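Local coordinates for DNA repair protein PprA (Deinococcus deserti, PDB 6MC8) that binds DNA and takes part in radiation-induced DNA damage repair and genome segregation, a role linked to filament formation, at residues A[196-201]-A[290-295]; A[40-45]-A[255-260]. The protein carries 2 engineered substitutions. All coordinates share one frame; numbering follows the deposited sequence.

Contact 1: A[196-201]-A[290-295]; sequences RPATPA and ELQKAA
Arg196 NH1 donates to Gln292 OE1 over a short 2.5 Å. The bond is bent at the hydrogen. The oxygen lies in the guanidinium plane, at its edge, but the donor sits 30° off the carbonyl plane of the amide. The guanidinium and amide planes are 50° apart. CG of Gln292 lies anti to its carbonyl carbon (chi1 -74°), and the chain beyond is extended, which carries the amide from the helix to Arg196. The other end of the amide turns to the backbone: Gln292 NE2 makes a weak bond to Arg196 O at 3.3 Å and also donates to Val259 O. The Ala198 methyl lies loosely beside this nitrogen, with CB 4.3 Å from Gln292 NE2. Asp289 forms a salt bridge with Arg196 NH2, and Ala177 O accepts from NE. With a leucine at Arg196, Gln292 OE1 would probably lose its donor and Asp289 its mate in charge. The contact is at the surface. It ties the linker between strand 189-195 and helix 200-213, where Thr199 is the N-cap residue, to the long helix 274-304.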
# COMPACT_ATOMS: atom_id res chain seq x y z
N ARG A 196 -26.49 2.45 5.34
CA ARG A 196 -27.72 3.24 5.34
C ARG A 196 -27.81 3.92 6.69
O ARG A 196 -27.78 3.23 7.73
CB ARG A 196 -28.96 2.39 5.07
CG ARG A 196 -30.21 3.23 4.90
CD ARG A 196 -31.47 2.41 4.76
NE ARG A 196 -31.49 1.61 3.55
CZ ARG A 196 -31.45 0.29 3.54
NH1 ARG A 196 -31.38 -0.38 4.68
NH2 ARG A 196 -31.48 -0.37 2.40
N PRO A 197 -27.91 5.25 6.74
CA PRO A 197 -27.80 5.97 8.01
C PRO A 197 -28.96 5.70 8.96
O PRO A 197 -30.13 5.73 8.57
CB PRO A 197 -27.77 7.44 7.58
CG PRO A 197 -27.30 7.40 6.18
CD PRO A 197 -27.89 6.17 5.59
N ALA A 198 -28.62 5.44 10.22
CA ALA A 198 -29.60 5.16 11.25
C ALA A 198 -29.06 5.60 12.59
O ALA A 198 -27.94 5.24 12.96
CB ALA A 198 -29.97 3.68 11.29
N THR A 199 -29.84 6.39 13.31
CA THR A 199 -29.59 6.73 14.69
C THR A 199 -30.52 5.89 15.56
O THR A 199 -31.47 5.28 15.05
CB THR A 199 -29.83 8.23 14.95
OG1 THR A 199 -31.20 8.56 14.73
CG2 THR A 199 -28.96 9.07 14.03
N PRO A 200 -30.25 5.77 16.87
CA PRO A 200 -31.22 5.11 17.75
C PRO A 200 -32.57 5.80 17.82
O PRO A 200 -33.58 5.14 18.02
CB PRO A 200 -30.51 5.11 19.10
CG PRO A 200 -29.11 5.13 18.76
CD PRO A 200 -28.95 5.94 17.55
N ALA A 201 -32.60 7.13 17.66
CA ALA A 201 -33.88 7.82 17.57
C ALA A 201 -34.59 7.48 16.27
O ALA A 201 -35.82 7.36 16.24
CB ALA A 201 -33.67 9.33 17.69
N GLU A 290 -31.55 -6.85 6.35
CA GLU A 290 -32.15 -7.77 7.31
C GLU A 290 -31.88 -7.34 8.75
O GLU A 290 -32.76 -7.46 9.60
CB GLU A 290 -31.65 -9.19 7.05
CG GLU A 290 -32.16 -10.22 8.05
CD GLU A 290 -33.68 -10.32 8.09
OE1 GLU A 290 -34.34 -10.17 7.04
OE2 GLU A 290 -34.22 -10.52 9.19
N LEU A 291 -30.68 -6.82 9.02
CA LEU A 291 -30.35 -6.38 10.37
C LEU A 291 -31.17 -5.17 10.79
O LEU A 291 -31.52 -5.02 11.96
CB LEU A 291 -28.86 -6.07 10.48
CG LEU A 291 -27.91 -7.26 10.56
CD1 LEU A 291 -26.52 -6.75 10.34
CD2 LEU A 291 -28.02 -7.92 11.91
N GLN A 292 -31.50 -4.30 9.84
CA GLN A 292 -32.33 -3.15 10.16
C GLN A 292 -33.80 -3.54 10.29
O GLN A 292 -34.53 -2.95 11.09
CB GLN A 292 -32.14 -2.06 9.11
CG GLN A 292 -30.83 -1.33 9.25
CD GLN A 292 -30.61 -0.29 8.17
OE1 GLN A 292 -31.32 -0.24 7.18
NE2 GLN A 292 -29.64 0.58 8.40
N LYS A 293 -34.25 -4.54 9.53
CA LYS A 293 -35.62 -5.00 9.68
C LYS A 293 -35.79 -5.85 10.94
O LYS A 293 -36.84 -5.82 11.58
CB LYS A 293 -36.09 -5.77 8.44
CG LYS A 293 -36.37 -4.88 7.25
CD LYS A 293 -37.07 -5.62 6.13
CE LYS A 293 -36.12 -6.50 5.35
NZ LYS A 293 -36.79 -7.13 4.19
N ALA A 294 -34.75 -6.60 11.32
CA ALA A 294 -34.80 -7.32 12.58
C ALA A 294 -34.68 -6.37 13.76
O ALA A 294 -35.16 -6.67 14.86
CB ALA A 294 -33.70 -8.38 12.63
N ALA A 295 -34.03 -5.23 13.55
CA ALA A 295 -33.99 -4.19 14.57
C ALA A 295 -35.36 -3.60 14.81
O ALA A 295 -35.74 -3.33 15.95
CB ALA A 295 -33.01 -3.09 14.17

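Contact 2: A[40-45]-A[255-260]; sequences AELVAT and AHFAVS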
# COMPACT_ATOMS: atom_id res chain seq x y z
N ALA A 40 -23.26 -8.98 26.22
CA ALA A 40 -24.13 -9.66 25.27
C ALA A 40 -25.31 -8.79 24.89
O ALA A 40 -25.80 -8.86 23.75
CB ALA A 40 -24.60 -10.99 25.87
N GLU A 41 -25.78 -7.97 25.82
CA GLU A 41 -26.90 -7.07 25.54
C GLU A 41 -26.46 -5.89 24.69
O GLU A 41 -27.26 -5.33 23.93
CB GLU A 41 -27.49 -6.61 26.87
CG GLU A 41 -28.18 -7.74 27.61
CD GLU A 41 -28.35 -7.45 29.09
OE1 GLU A 41 -27.83 -6.42 29.55
OE2 GLU A 41 -28.98 -8.27 29.78
N LEU A 42 -25.18 -5.51 24.78
CA LEU A 42 -24.66 -4.43 23.95
C LEU A 42 -24.52 -4.86 22.50
O LEU A 42 -24.97 -4.16 21.59
CB LEU A 42 -23.31 -3.96 24.50
CG LEU A 42 -22.64 -2.85 23.70
CD1 LEU A 42 -23.51 -1.62 23.71
CD2 LEU A 42 -21.28 -2.54 24.27
N VAL A 43 -23.91 -6.02 22.25
CA VAL A 43 -23.67 -6.46 20.88
C VAL A 43 -24.90 -7.09 20.24
O VAL A 43 -24.89 -7.34 19.04
CB VAL A 43 -22.47 -7.43 20.81
CG1 VAL A 43 -21.21 -6.73 21.25
CG2 VAL A 43 -22.72 -8.67 21.64
N ALA A 44 -25.96 -7.33 21.02
CA ALA A 44 -27.22 -7.77 20.42
C ALA A 44 -27.94 -6.63 19.72
O ALA A 44 -28.84 -6.89 18.91
CB ALA A 44 -28.13 -8.38 21.48
N THR A 45 -27.57 -5.38 20.00
CA THR A 45 -28.06 -4.26 19.22
C THR A 45 -27.46 -4.23 17.83
O THR A 45 -28.01 -3.57 16.94
CB THR A 45 -27.76 -2.94 19.93
OG1 THR A 45 -26.34 -2.75 20.03
CG2 THR A 45 -28.35 -2.94 21.33
N ALA A 255 -31.26 2.24 23.10
CA ALA A 255 -31.48 3.67 22.99
C ALA A 255 -30.23 4.44 22.59
O ALA A 255 -30.29 5.66 22.44
CB ALA A 255 -32.00 4.24 24.31
N HIS A 256 -29.09 3.76 22.43
CA HIS A 256 -27.82 4.44 22.22
C HIS A 256 -26.98 3.81 21.12
O HIS A 256 -25.90 4.33 20.82
CB HIS A 256 -27.02 4.46 23.53
CG HIS A 256 -27.77 5.08 24.66
ND1 HIS A 256 -27.97 6.44 24.77
CD2 HIS A 256 -28.43 4.52 25.70
CE1 HIS A 256 -28.70 6.69 25.84
NE2 HIS A 256 -28.99 5.54 26.42
N PHE A 257 -27.44 2.73 20.51
CA PHE A 257 -26.72 2.04 19.46
C PHE A 257 -27.71 1.53 18.42
O PHE A 257 -28.74 0.95 18.78
CB PHE A 257 -25.89 0.88 20.02
CG PHE A 257 -24.69 1.30 20.79
CD1 PHE A 257 -23.49 1.54 20.14
CD2 PHE A 257 -24.75 1.48 22.16
CE1 PHE A 257 -22.38 1.94 20.84
CE2 PHE A 257 -23.64 1.89 22.87
CZ PHE A 257 -22.45 2.11 22.21
N ALA A 258 -27.40 1.75 17.15
CA ALA A 258 -28.23 1.29 16.06
C ALA A 258 -27.36 0.71 14.96
O ALA A 258 -26.17 1.03 14.86
CB ALA A 258 -29.11 2.42 15.50
N VAL A 259 -27.96 -0.15 14.15
CA VAL A 259 -27.28 -0.73 12.99
C VAL A 259 -27.41 0.22 11.81
O VAL A 259 -28.52 0.60 11.42
CB VAL A 259 -27.87 -2.11 12.64
CG1 VAL A 259 -27.32 -2.60 11.32
CG2 VAL A 259 -27.53 -3.09 13.71
N SER A 260 -26.27 0.60 11.24
CA SER A 260 -26.25 1.44 10.05
C SER A 260 -25.38 0.90 8.93
O SER A 260 -25.49 1.38 7.80
CB SER A 260 -25.80 2.86 10.39
OG SER A 260 -24.44 2.89 10.78
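Leu42 has CG anti to its backbone N (chi1 179°), and Phe257 has CG anti to its carbonyl carbon (chi1 -73°). These torsions bring a leucine methyl over one face of the phenylalanine ring. Leu42 CD1 lies 4.0 Å from the centroid of the Phe257 ring, 29° off the ring normal. This is a CH-pi contact. The methyl sits off centre, toward one side of the ring, with Phe257 CE2 3.6 Å from Leu42 CD1.

Thr45 meets the base of the same side chain. Its OG1 is 3.7 Å from Phe257 CB and comes in obliquely. The hydroxyl is bonded on its own side of the contact. Thr45 OG1 donates to Leu42 O at 2.5 Å, nearly in line with the C=O bond. Thr45 N reaches the same oxygen, Leu42 O, at 3.3 Å, so one carbonyl takes two donors from one residue. Trp80 NE1 is a further partner of the hydroxyl. The Trp80 ring also meets Phe257, with planes inclined to each other, while Ile122 and Ala123 of helix 119-127 touch Phe257 as well.

The threonine backbone takes part too: Thr45 O lies 3.3 Å from Val259 CG2, a close approach of a methyl to a carbonyl oxygen. Val259 also packs on Leu288 and Leu291 of helix 274-304.

The last part of the segment on helix 35-43 thus packs on the loop between helix 245-250 and strand 261-267. All four touching residues are buried, yet no hydrogen bond joins the two segments. Leu42 O takes Thr45 OG1 and N, and Trp80 NE1 also bonds to OG1. What holds residues 40-45 to the loop 255-260 is mainly apolar packing, and the bonded hydroxyl probably sets how Thr45 faces Phe257.

Overall arrangement
Along the chain the segments alternate: 40-45, 196-201, 255-260, then 290-295. The centres of the two contacts are about 10 Å apart, and they lie about 8 and 6 Å from the centre of the folded chain. Residues 255-260 and 196-201 lie side by side. The pairing of strands 189-195 and 261-267 reaches them through Arg196 N and Ser260 O, 2.9 Å apart, and Pro200 packs on Ala255 and Phe257. Helix 274-304 supplies one side of contact 1 and also touches contact 2 at Val259. The buried contact 2 sets the N-terminal helix 35-43 against the loop that leads into strand 261-267, an edge strand of the four-stranded antiparallel sheet within this chain.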